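Local coordinates for phosphate-binding protein (Xanthomonas axonopodis pv. citri, PDB 5UB3), which probably serves as the periplasmic ligand-sensing partner of a diguanylate cyclase, with the fold of a phosphonate- or phosphate-type substrate-binding protein, at residues A[187-191]-A[192-196]; A[218-222]-A[223-227]; A[257-260]-A[261-264]; A[270-273]-A[274-278]. All coordinates share one frame; numbering follows the deposited sequence.

Interaction 1 (A[187-191]-A[192-196])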
loop_
_atom_site.group_PDB
_atom_site.type_symbol
_atom_site.label_atom_id
_atom_site.label_comp_id
_atom_site.label_asym_id
_atom_site.label_seq_id
_atom_site.Cartn_x
_atom_site.Cartn_y
_atom_site.Cartn_z
ATOM N N ASP A 187 -14.525 -4.365 3.332
ATOM C CA ASP A 187 -15.061 -5.473 4.130
ATOM C C ASP A 187 -14.337 -5.618 5.456
ATOM O O ASP A 187 -14.599 -6.551 6.227
ATOM C CB ASP A 187 -14.996 -6.791 3.311
ATOM C CG ASP A 187 -16.033 -6.822 2.191
ATOM O OD1 ASP A 187 -17.158 -6.343 2.403
ATOM O OD2 ASP A 187 -15.718 -7.243 1.083
ATOM N N ASP A 188 -13.423 -4.697 5.727
ATOM C CA ASP A 188 -12.714 -4.680 6.960
ATOM C C ASP A 188 -13.369 -3.662 7.871
ATOM O O ASP A 188 -13.178 -2.474 7.693
ATOM C CB ASP A 188 -11.274 -4.288 6.703
ATOM C CG ASP A 188 -10.421 -4.428 7.900
ATOM O OD1 ASP A 188 -10.935 -4.235 9.027
ATOM O OD2 ASP A 188 -9.234 -4.756 7.700
ATOM N N GLU A 189 -14.017 -4.139 8.926
ATOM C CA GLU A 189 -14.787 -3.267 9.796
ATOM C C GLU A 189 -14.007 -2.210 10.614
ATOM O O GLU A 189 -14.629 -1.270 11.077
ATOM C CB GLU A 189 -15.688 -4.101 10.690
ATOM C CG GLU A 189 -16.637 -5.003 9.877
ATOM C CD GLU A 189 -17.629 -5.729 10.745
ATOM O OE1 GLU A 189 -17.701 -5.353 11.924
ATOM O OE2 GLU A 189 -18.296 -6.649 10.240
ATOM N N ARG A 190 -12.688 -2.335 10.800
ATOM C CA ARG A 190 -11.917 -1.248 11.445
ATOM C C ARG A 190 -11.786 -0.045 10.519
ATOM O O ARG A 190 -11.734 1.093 10.973
ATOM C CB ARG A 190 -10.517 -1.688 11.851
ATOM C CG ARG A 190 -10.462 -2.484 13.164
ATOM C CD ARG A 190 -9.178 -3.297 13.226
ATOM N NE ARG A 190 -9.005 -3.998 11.949
ATOM C CZ ARG A 190 -7.853 -4.366 11.395
ATOM N NH1 ARG A 190 -6.685 -4.160 11.997
ATOM N NH2 ARG A 190 -7.881 -4.970 10.216
ATOM N N HIS A 191 -11.738 -0.312 9.217
ATOM C CA HIS A 191 -11.618 0.728 8.193
ATOM C C HIS A 191 -12.971 1.215 7.693
ATOM O O HIS A 191 -13.132 2.386 7.442
ATOM C CB HIS A 191 -10.772 0.196 7.019
ATOM C CG HIS A 191 -9.406 -0.254 7.440
ATOM N ND1 HIS A 191 -8.823 -1.417 6.989
ATOM C CD2 HIS A 191 -8.535 0.287 8.320
ATOM C CE1 HIS A 191 -7.627 -1.545 7.530
ATOM N NE2 HIS A 191 -7.433 -0.529 8.348
ATOM N N MET A 192 -13.933 0.308 7.533
ATOM C CA MET A 192 -15.259 0.655 7.033
ATOM C C MET A 192 -16.319 0.121 8.007
ATOM O O MET A 192 -16.900 -0.934 7.751
ATOM C CB MET A 192 -15.441 0.098 5.630
ATOM C CG MET A 192 -16.853 0.161 5.060
ATOM S SD MET A 192 -17.496 1.810 4.670
ATOM C CE MET A 192 -16.121 2.416 3.696
ATOM N N PRO A 193 -16.575 0.860 9.116
ATOM C CA PRO A 193 -17.594 0.477 10.120
ATOM C C PRO A 193 -18.939 0.229 9.483
ATOM O O PRO A 193 -19.381 0.985 8.627
ATOM C CB PRO A 193 -17.680 1.673 11.084
ATOM C CG PRO A 193 -16.517 2.522 10.784
ATOM C CD PRO A 193 -16.054 2.212 9.393
ATOM N N PRO A 194 -19.561 -0.897 9.842
ATOM C CA PRO A 194 -20.894 -1.195 9.348
ATOM C C PRO A 194 -21.871 -0.009 9.432
ATOM O O PRO A 194 -22.556 0.260 8.455
ATOM C CB PRO A 194 -21.320 -2.363 10.233
ATOM C CG PRO A 194 -20.033 -3.079 10.458
ATOM C CD PRO A 194 -18.975 -2.021 10.589
ATOM N N VAL A 195 -21.889 0.706 10.561
ATOM C CA VAL A 195 -22.738 1.897 10.730
ATOM C C VAL A 195 -22.546 2.907 9.588
ATOM O O VAL A 195 -23.493 3.532 9.190
ATOM C CB VAL A 195 -22.549 2.573 12.122
ATOM C CG1 VAL A 195 -21.136 3.107 12.329
ATOM C CG2 VAL A 195 -23.526 3.708 12.328
ATOM N N PHE A 196 -21.321 3.066 9.065
ATOM C CA PHE A 196 -21.075 3.920 7.907
ATOM C C PHE A 196 -21.374 3.244 6.607
ATOM O O PHE A 196 -21.981 3.852 5.750
ATOM C CB PHE A 196 -19.629 4.521 7.822
ATOM C CG PHE A 196 -19.198 5.331 9.020
ATOM C CD1 PHE A 196 -20.112 5.900 9.908
ATOM C CD2 PHE A 196 -17.841 5.549 9.233
ATOM C CE1 PHE A 196 -19.659 6.614 11.003
ATOM C CE2 PHE A 196 -17.383 6.272 10.318
ATOM C CZ PHE A 196 -18.290 6.809 11.202
#
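Met192 N donates to Asp188 O (2.9 Å, N-H...O 163°) and closes one turn of helical shape, from which the chain straightens through Pro193 into the short helix 194-197. The same carbonyl oxygen also accepts from His191 N, so two successive amides share Asp188 O. Within that turn, Asp188 OD1 takes the N-H of Arg190 at 3.1 Å, approached on the anti side of the carboxylate and 24° out of its plane. Arg190 folds its guanidinium back to the same acid, with NH2 and OD2 of Asp188 2.9 Å apart in a salt bridge. A short acid suits position 188, because its carboxylate can meet a nearby backbone amide and a cation at once. Glu189 reaches forward instead: its CG stands anti to the carbonyl carbon (chi1 -58°) and the chain runs on extended, crossing the Pro194 side chain at about a right angle, with Glu189 OE1 3.6 Å from Pro194 CG. Pro193 has no N-H to offer Glu189 O, which instead makes a CA-H...O contact with Pro193 CA, so the i to i+4 bond does not form here. The Met192 side chain is buried against Ala168 of helix 164-172 and Trp186 of helix 183-186. Asp188 and Arg190 form an Asx turn in the loop joining helix 183-186 to helix 194-197, with Pro193 at the N-cap position of the latter.

Interaction 2 (A[218-222]-A[223-227])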
loop_
_atom_site.group_PDB
_atom_site.type_symbol
_atom_site.label_atom_id
_atom_site.label_comp_id
_atom_site.label_asym_id
_atom_site.label_seq_id
_atom_site.Cartn_x
_atom_site.Cartn_y
_atom_site.Cartn_z
ATOM N N THR A 218 18.345 -2.015 -2.995
ATOM C CA THR A 218 19.435 -1.900 -3.945
ATOM C C THR A 218 20.725 -2.189 -3.236
ATOM O O THR A 218 21.003 -1.655 -2.126
ATOM C CB THR A 218 19.514 -0.477 -4.441
ATOM O OG1 THR A 218 18.281 -0.110 -5.054
ATOM C CG2 THR A 218 20.737 -0.266 -5.440
ATOM N N GLY A 219 21.517 -3.044 -3.840
ATOM C CA GLY A 219 22.806 -3.404 -3.250
ATOM C C GLY A 219 22.858 -4.416 -2.103
ATOM O O GLY A 219 23.965 -4.741 -1.610
ATOM N N MET A 220 21.718 -4.963 -1.678
ATOM C CA MET A 220 21.762 -6.105 -0.744
ATOM C C MET A 220 22.682 -7.166 -1.334
ATOM O O MET A 220 22.686 -7.418 -2.520
ATOM C CB MET A 220 20.384 -6.713 -0.556
ATOM C CG MET A 220 20.373 -7.978 0.267
ATOM S SD MET A 220 18.672 -8.521 0.405
ATOM C CE MET A 220 18.250 -7.588 1.850
ATOM N N ASP A 221 23.458 -7.768 -0.487
ATOM C CA ASP A 221 24.362 -8.835 -0.878
ATOM C C ASP A 221 23.558 -9.993 -1.546
ATOM O O ASP A 221 22.569 -10.463 -0.996
ATOM C CB ASP A 221 25.110 -9.269 0.372
ATOM C CG ASP A 221 25.847 -10.578 0.203
ATOM O OD1 ASP A 221 26.371 -10.836 -0.877
ATOM O OD2 ASP A 221 25.894 -11.341 1.175
ATOM N N PRO A 222 23.949 -10.407 -2.765
ATOM C CA PRO A 222 23.119 -11.350 -3.479
ATOM C C PRO A 222 22.869 -12.645 -2.729
ATOM O O PRO A 222 21.840 -13.282 -2.978
ATOM C CB PRO A 222 23.948 -11.652 -4.754
ATOM C CG PRO A 222 24.681 -10.409 -4.980
ATOM C CD PRO A 222 25.050 -9.911 -3.620
ATOM N N ALA A 223 23.793 -13.063 -1.858
ATOM C CA ALA A 223 23.579 -14.306 -1.038
ATOM C C ALA A 223 22.505 -14.084 0.067
ATOM O O ALA A 223 21.704 -14.958 0.405
ATOM C CB ALA A 223 24.873 -14.786 -0.433
ATOM N N VAL A 224 22.469 -12.881 0.589
ATOM C CA VAL A 224 21.461 -12.527 1.595
ATOM C C VAL A 224 20.121 -12.490 0.904
ATOM O O VAL A 224 19.171 -13.051 1.393
ATOM C CB VAL A 224 21.812 -11.206 2.301
ATOM C CG1 VAL A 224 20.722 -10.751 3.254
ATOM C CG2 VAL A 224 23.105 -11.382 3.089
ATOM N N GLU A 225 20.086 -11.837 -0.250
ATOM C CA GLU A 225 18.877 -11.755 -1.028
ATOM C C GLU A 225 18.312 -13.146 -1.347
ATOM O O GLU A 225 17.139 -13.412 -1.152
ATOM C CB GLU A 225 19.070 -10.922 -2.284
ATOM C CG GLU A 225 17.806 -10.920 -3.116
ATOM C CD GLU A 225 17.777 -9.912 -4.221
ATOM O OE1 GLU A 225 18.505 -8.939 -4.228
ATOM O OE2 GLU A 225 17.016 -10.117 -5.134
ATOM N N GLN A 226 19.177 -14.021 -1.837
ATOM C CA GLN A 226 18.773 -15.339 -2.274
ATOM C C GLN A 226 18.230 -16.179 -1.129
ATOM O O GLN A 226 17.228 -16.898 -1.267
ATOM C CB GLN A 226 19.971 -15.985 -3.002
ATOM C CG GLN A 226 19.871 -17.474 -3.282
ATOM C CD GLN A 226 21.162 -17.948 -3.965
ATOM O OE1 GLN A 226 22.219 -18.092 -3.317
ATOM N NE2 GLN A 226 21.096 -18.140 -5.286
ATOM N N ARG A 227 18.874 -16.038 0.026
ATOM C CA ARG A 227 18.529 -16.845 1.178
ATOM C C ARG A 227 17.255 -16.295 1.809
ATOM O O ARG A 227 16.409 -17.056 2.235
ATOM C CB ARG A 227 19.678 -16.790 2.193
ATOM C CG ARG A 227 19.404 -17.509 3.493
ATOM C CD ARG A 227 19.283 -19.034 3.292
ATOM N NE ARG A 227 18.752 -19.640 4.521
ATOM C CZ ARG A 227 18.111 -20.817 4.601
ATOM N NH1 ARG A 227 17.888 -21.566 3.507
ATOM N NH2 ARG A 227 17.672 -21.240 5.790
#
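Asp221 O is gripped by two amides of the first helical turn: Glu225 N lies 2.9 Å away on a nearly straight bond (172°), whereas the bond from Val224 N is weak and bent. One residue on, Pro222 O receives Gln226 N at 3.0 Å. Asp221 thus occupies the N-cap position, and Pro222 suits the first turn because its ring fixes phi and its nitrogen needs no acceptor there. The Asp221 side chain is exposed, with OD2 3.4 Å from Val224 CG2 and the two side chains at about a right angle. Met220 CG is anti to the backbone N (chi1 174°), which carries the sulfur against the first turn, where SD comes 3.5 Å from Glu225 CA while Met220 CG touches Val224 CB at 4.1 Å. An unbranched, pliable thioether can follow this surface; Met220 also meets Asp61, and Val224 packs on Met32. Beyond its apolar root, Glu225 sends its carboxylate to His80 and Arg229. The chemistry implies a helix start held by main-chain bonds and packed by methionine and valine; the positive helix end would probably favour the negative Asp221, although its carboxylate makes no capping bond here.

Interaction 3 (A[257-260]-A[261-264])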
loop_
_atom_site.group_PDB
_atom_site.type_symbol
_atom_site.label_atom_id
_atom_site.label_comp_id
_atom_site.label_asym_id
_atom_site.label_seq_id
_atom_site.Cartn_x
_atom_site.Cartn_y
_atom_site.Cartn_z
ATOM N N LEU A 257 8.515 -13.996 -8.312
ATOM C CA LEU A 257 8.139 -13.158 -9.392
ATOM C C LEU A 257 8.193 -14.011 -10.646
ATOM O O LEU A 257 8.947 -14.988 -10.730
ATOM C CB LEU A 257 9.046 -11.969 -9.541
ATOM C CG LEU A 257 8.497 -10.856 -8.581
ATOM C CD1 LEU A 257 9.172 -10.932 -7.240
ATOM C CD2 LEU A 257 8.650 -9.502 -9.172
ATOM N N ASP A 258 7.388 -13.600 -11.599
ATOM C CA ASP A 258 7.216 -14.339 -12.841
ATOM C C ASP A 258 6.849 -13.319 -13.916
ATOM O O ASP A 258 6.747 -12.099 -13.615
ATOM C CB ASP A 258 6.251 -15.520 -12.656
ATOM C CG ASP A 258 4.817 -15.109 -12.355
ATOM O OD1 ASP A 258 4.336 -14.128 -12.941
ATOM O OD2 ASP A 258 4.167 -15.814 -11.551
ATOM N N PRO A 259 6.749 -13.768 -15.179
ATOM C CA PRO A 259 6.634 -12.716 -16.173
ATOM C C PRO A 259 5.330 -11.924 -15.990
ATOM O O PRO A 259 5.323 -10.720 -16.246
ATOM C CB PRO A 259 6.719 -13.477 -17.501
ATOM C CG PRO A 259 7.547 -14.653 -17.145
ATOM C CD PRO A 259 6.952 -15.074 -15.829
ATOM N N THR A 260 4.278 -12.549 -15.506
ATOM C CA THR A 260 3.013 -11.846 -15.288
ATOM C C THR A 260 3.125 -10.779 -14.198
ATOM O O THR A 260 2.782 -9.622 -14.409
ATOM C CB THR A 260 1.919 -12.841 -14.963
ATOM O OG1 THR A 260 1.748 -13.701 -16.104
ATOM C CG2 THR A 260 0.592 -12.167 -14.637
ATOM N N SER A 261 3.578 -11.187 -13.029
ATOM C CA SER A 261 3.690 -10.255 -11.919
ATOM C C SER A 261 4.655 -9.146 -12.278
ATOM O O SER A 261 4.427 -7.967 -11.939
ATOM C CB SER A 261 4.117 -10.976 -10.634
ATOM O OG SER A 261 5.281 -11.804 -10.768
ATOM N N ARG A 262 5.719 -9.487 -13.007
ATOM C CA ARG A 262 6.633 -8.428 -13.486
ATOM C C ARG A 262 5.960 -7.417 -14.405
ATOM O O ARG A 262 6.218 -6.226 -14.292
ATOM C CB ARG A 262 7.854 -8.984 -14.228
ATOM C CG ARG A 262 8.808 -9.689 -13.310
ATOM C CD ARG A 262 9.887 -10.430 -14.074
ATOM N NE ARG A 262 10.736 -11.151 -13.099
ATOM C CZ ARG A 262 10.972 -12.475 -13.037
ATOM N NH1 ARG A 262 10.443 -13.314 -13.933
ATOM N NH2 ARG A 262 11.805 -12.948 -12.087
ATOM N N ARG A 263 5.175 -7.913 -15.340
ATOM C CA ARG A 263 4.410 -7.083 -16.278
ATOM C C ARG A 263 3.403 -6.264 -15.497
ATOM O O ARG A 263 3.260 -5.094 -15.735
ATOM C CB ARG A 263 3.683 -7.926 -17.307
ATOM C CG ARG A 263 4.578 -8.508 -18.413
ATOM C CD ARG A 263 3.809 -9.369 -19.472
ATOM N NE ARG A 263 3.372 -10.698 -19.002
ATOM C CZ ARG A 263 3.992 -11.887 -19.204
ATOM N NH1 ARG A 263 5.142 -12.016 -19.928
ATOM N NH2 ARG A 263 3.461 -13.005 -18.644
ATOM N N ARG A 264 2.759 -6.866 -14.519
ATOM C CA ARG A 264 1.753 -6.131 -13.761
ATOM C C ARG A 264 2.392 -5.074 -12.908
ATOM O O ARG A 264 1.829 -3.980 -12.767
ATOM C CB ARG A 264 0.863 -7.048 -12.950
ATOM C CG ARG A 264 0.027 -7.959 -13.849
ATOM C CD ARG A 264 -0.817 -8.878 -13.024
ATOM N NE ARG A 264 -2.001 -8.209 -12.511
ATOM C CZ ARG A 264 -2.737 -8.669 -11.516
ATOM N NH1 ARG A 264 -2.385 -9.763 -10.877
ATOM N NH2 ARG A 264 -3.798 -7.969 -11.099
HETATM O O HOH W 1 11.322 -15.457 -10.258
HETATM O O HOH W 2 4.293 -13.883 -9.311
#
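Asp258 and Ser261 make the tight part of this contact, exchanging bonds between side chain and backbone in both directions. Ser261 N points to Asp258 OD1 at 3.0 Å, almost straight at 172°, and Asp258 N returns a bond to Ser261 OG at 2.9 Å. Asp258 CG and Ser261 OG both stand between the backbone N and the carbonyl carbon (chi1 66° for Asp258, 51° for Ser261), which turns each side chain toward the other's amide. Small polar residues suit these places, since their oxygens lie close enough to the main chain to do this. A water meets Ser261 OG at 2.7 Å and bonds weakly to Asp258 OD2. Leu257 closes the inner side, packing on Pro81 and Met84 of strand 79-87, with Ser261 on Met84 as well. Behind the cap, Arg262 N reaches Asp258 O at 2.9 Å and Arg264 N reaches Thr260 O at 2.8 Å.

The outer side is looser and wetter. Arg262 runs extended back past the helix start, setting one guanidinium face over the peptide between Leu257 and Asp258; a water joins Leu257 O to Arg262 NH2, weakly on the arginine side. Arg263 bends at its third torsion, so that Pro259 O sits 3.3 Å above the centre of its guanidinium plane while NH2 donates to Thr260 OG1 at 3.1 Å. Arg264 instead turns to Asp92 for a salt bridge. The reciprocal pair is a capping box, with Asp258 as N-cap of the long C-terminal helix 259-277.

Interaction 4 (A[270-273]-A[274-278])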
loop_
_atom_site.group_PDB
_atom_site.type_symbol
_atom_site.label_atom_id
_atom_site.label_comp_id
_atom_site.label_asym_id
_atom_site.label_seq_id
_atom_site.Cartn_x
_atom_site.Cartn_y
_atom_site.Cartn_z
ATOM N N ALA A 270 4.365 2.280 -14.175
ATOM C CA ALA A 270 4.104 3.353 -15.173
ATOM C C ALA A 270 2.975 4.261 -14.668
ATOM O O ALA A 270 3.064 5.465 -14.734
ATOM C CB ALA A 270 3.737 2.769 -16.505
ATOM N N GLY A 271 1.952 3.667 -14.113
ATOM C CA GLY A 271 0.823 4.429 -13.622
ATOM C C GLY A 271 1.155 5.308 -12.453
ATOM O O GLY A 271 0.725 6.441 -12.375
ATOM N N VAL A 272 1.922 4.761 -11.515
ATOM C CA VAL A 272 2.444 5.527 -10.388
ATOM C C VAL A 272 3.310 6.650 -10.886
ATOM O O VAL A 272 3.206 7.746 -10.362
ATOM C CB VAL A 272 3.244 4.609 -9.411
ATOM C CG1 VAL A 272 4.077 5.408 -8.418
ATOM C CG2 VAL A 272 2.264 3.672 -8.705
ATOM N N GLN A 273 4.190 6.377 -11.879
ATOM C CA GLN A 273 5.085 7.428 -12.366
ATOM C C GLN A 273 4.245 8.540 -12.951
ATOM O O GLN A 273 4.539 9.699 -12.790
ATOM C CB GLN A 273 6.065 6.913 -13.453
ATOM C CG GLN A 273 7.070 7.945 -13.928
ATOM C CD GLN A 273 7.966 8.392 -12.788
ATOM O OE1 GLN A 273 7.881 9.536 -12.281
ATOM N NE2 GLN A 273 8.749 7.468 -12.323
ATOM N N ARG A 274 3.203 8.165 -13.646
ATOM C CA ARG A 274 2.322 9.165 -14.257
ATOM C C ARG A 274 1.658 10.015 -13.211
ATOM O O ARG A 274 1.539 11.251 -13.372
ATOM C CB ARG A 274 1.287 8.464 -15.090
ATOM C CG ARG A 274 0.357 9.392 -15.820
ATOM C CD ARG A 274 -0.708 8.578 -16.530
ATOM N NE ARG A 274 -1.598 9.425 -17.290
ATOM C CZ ARG A 274 -2.604 8.989 -18.047
ATOM N NH1 ARG A 274 -2.913 7.695 -18.166
ATOM N NH2 ARG A 274 -3.307 9.875 -18.685
ATOM N N VAL A 275 1.195 9.376 -12.135
ATOM C CA VAL A 275 0.620 10.127 -11.015
ATOM C C VAL A 275 1.667 11.112 -10.454
ATOM O O VAL A 275 1.407 12.309 -10.203
ATOM C CB VAL A 275 0.103 9.193 -9.905
ATOM C CG1 VAL A 275 -0.267 10.011 -8.650
ATOM C CG2 VAL A 275 -1.114 8.430 -10.390
ATOM N N ARG A 276 2.865 10.587 -10.281
ATOM C CA ARG A 276 3.937 11.393 -9.742
ATOM C C ARG A 276 4.307 12.553 -10.664
ATOM O O ARG A 276 4.574 13.655 -10.205
ATOM C CB ARG A 276 5.114 10.540 -9.501
ATOM C CG ARG A 276 4.951 9.676 -8.272
ATOM C CD ARG A 276 6.224 8.907 -8.098
ATOM N NE ARG A 276 7.283 9.813 -7.642
ATOM C CZ ARG A 276 8.576 9.622 -7.850
ATOM N NH1 ARG A 276 9.026 8.524 -8.461
ATOM N NH2 ARG A 276 9.440 10.534 -7.397
ATOM N N ASP A 277 4.334 12.279 -11.954
ATOM C CA ASP A 277 4.676 13.288 -12.952
ATOM C C ASP A 277 3.579 14.372 -13.017
ATOM O O ASP A 277 3.902 15.532 -13.195
ATOM C CB ASP A 277 4.963 12.606 -14.283
ATOM C CG ASP A 277 6.288 11.883 -14.277
ATOM O OD1 ASP A 277 7.100 12.128 -13.351
ATOM O OD2 ASP A 277 6.541 11.086 -15.193
ATOM N N HIS A 278 2.320 14.031 -12.755
ATOM C CA HIS A 278 1.191 14.950 -13.011
ATOM C C HIS A 278 0.470 15.341 -11.724
ATOM O O HIS A 278 -0.747 15.456 -11.713
ATOM C CB HIS A 278 0.266 14.365 -14.122
ATOM C CG HIS A 278 1.005 14.029 -15.405
ATOM N ND1 HIS A 278 1.336 14.982 -16.354
ATOM C CD2 HIS A 278 1.531 12.860 -15.864
ATOM C CE1 HIS A 278 2.002 14.412 -17.344
ATOM N NE2 HIS A 278 2.139 13.126 -17.071
#
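Backbone bonds between Ala270 and Asp277 set the frame of the contact: each of four successive carbonyls accepts from the amide four residues on. The bond from Asp277 N to Gln273 O is the shortest, at 2.7 Å, and that from Val275 N to Gly271 O measures 3.0 Å.

The apolar contacts lie along the buried sides. Val272 CG1 meets the aliphatic part of Arg276 at CD, 4.1 Å away, and the two side chains slant across one another; both rest on Leu72 of helix 67-75. Val275 has Met131 and Leu132 of helix 124-136 as its apolar partners, while its CG2 methyl packs against the Gly271 carbonyl, 3.4 Å from Gly271 O. Val272 and Val275 suit these places because compact, branched, apolar side chains are buried against helices 67-75 and 124-136, and glycine at 271, which is buried, adds no side chain of its own.

Polar and charged groups occupy the remaining sides. With its CG anti to N (chi1 -176°), Gln273 has that carbon 3.4 Å from Asp277 OD2; the bend at chi2 then turns the amide toward the Asp277 carboxylate, the two planes 31° apart. The Arg276 chain is bent at chi3 (72°), and its NH1 bonds to Gln75. Arg274 is fully extended: its long aliphatic stem can lie against Leu135 and Arg136 while the charged end stays at the exposed surface. His278 leaves helical angles, so this is the last turn of an amphipathic C-terminal helix, wedged between helices 67-75 and 124-136.

In the fold
Interactions 3 and 4 belong to one element, the first and last parts of helix 259-277, with centres about 20 Å apart. Interaction 3 is a surface contact where side chains cap amides, whereas interaction 4, partly buried, has full helical bonding and valines set against two other helices. Interaction 2 also starts a helix and is partly buried, but relies on proline, methionine and valine where interaction 3 uses a reciprocal polar pair. Interaction 1, at the surface, lies on the opposite side of the chain's centre from interactions 2 and 3; its centre is about 40 Å from that of interaction 2, and it uses a turn with a local salt bridge.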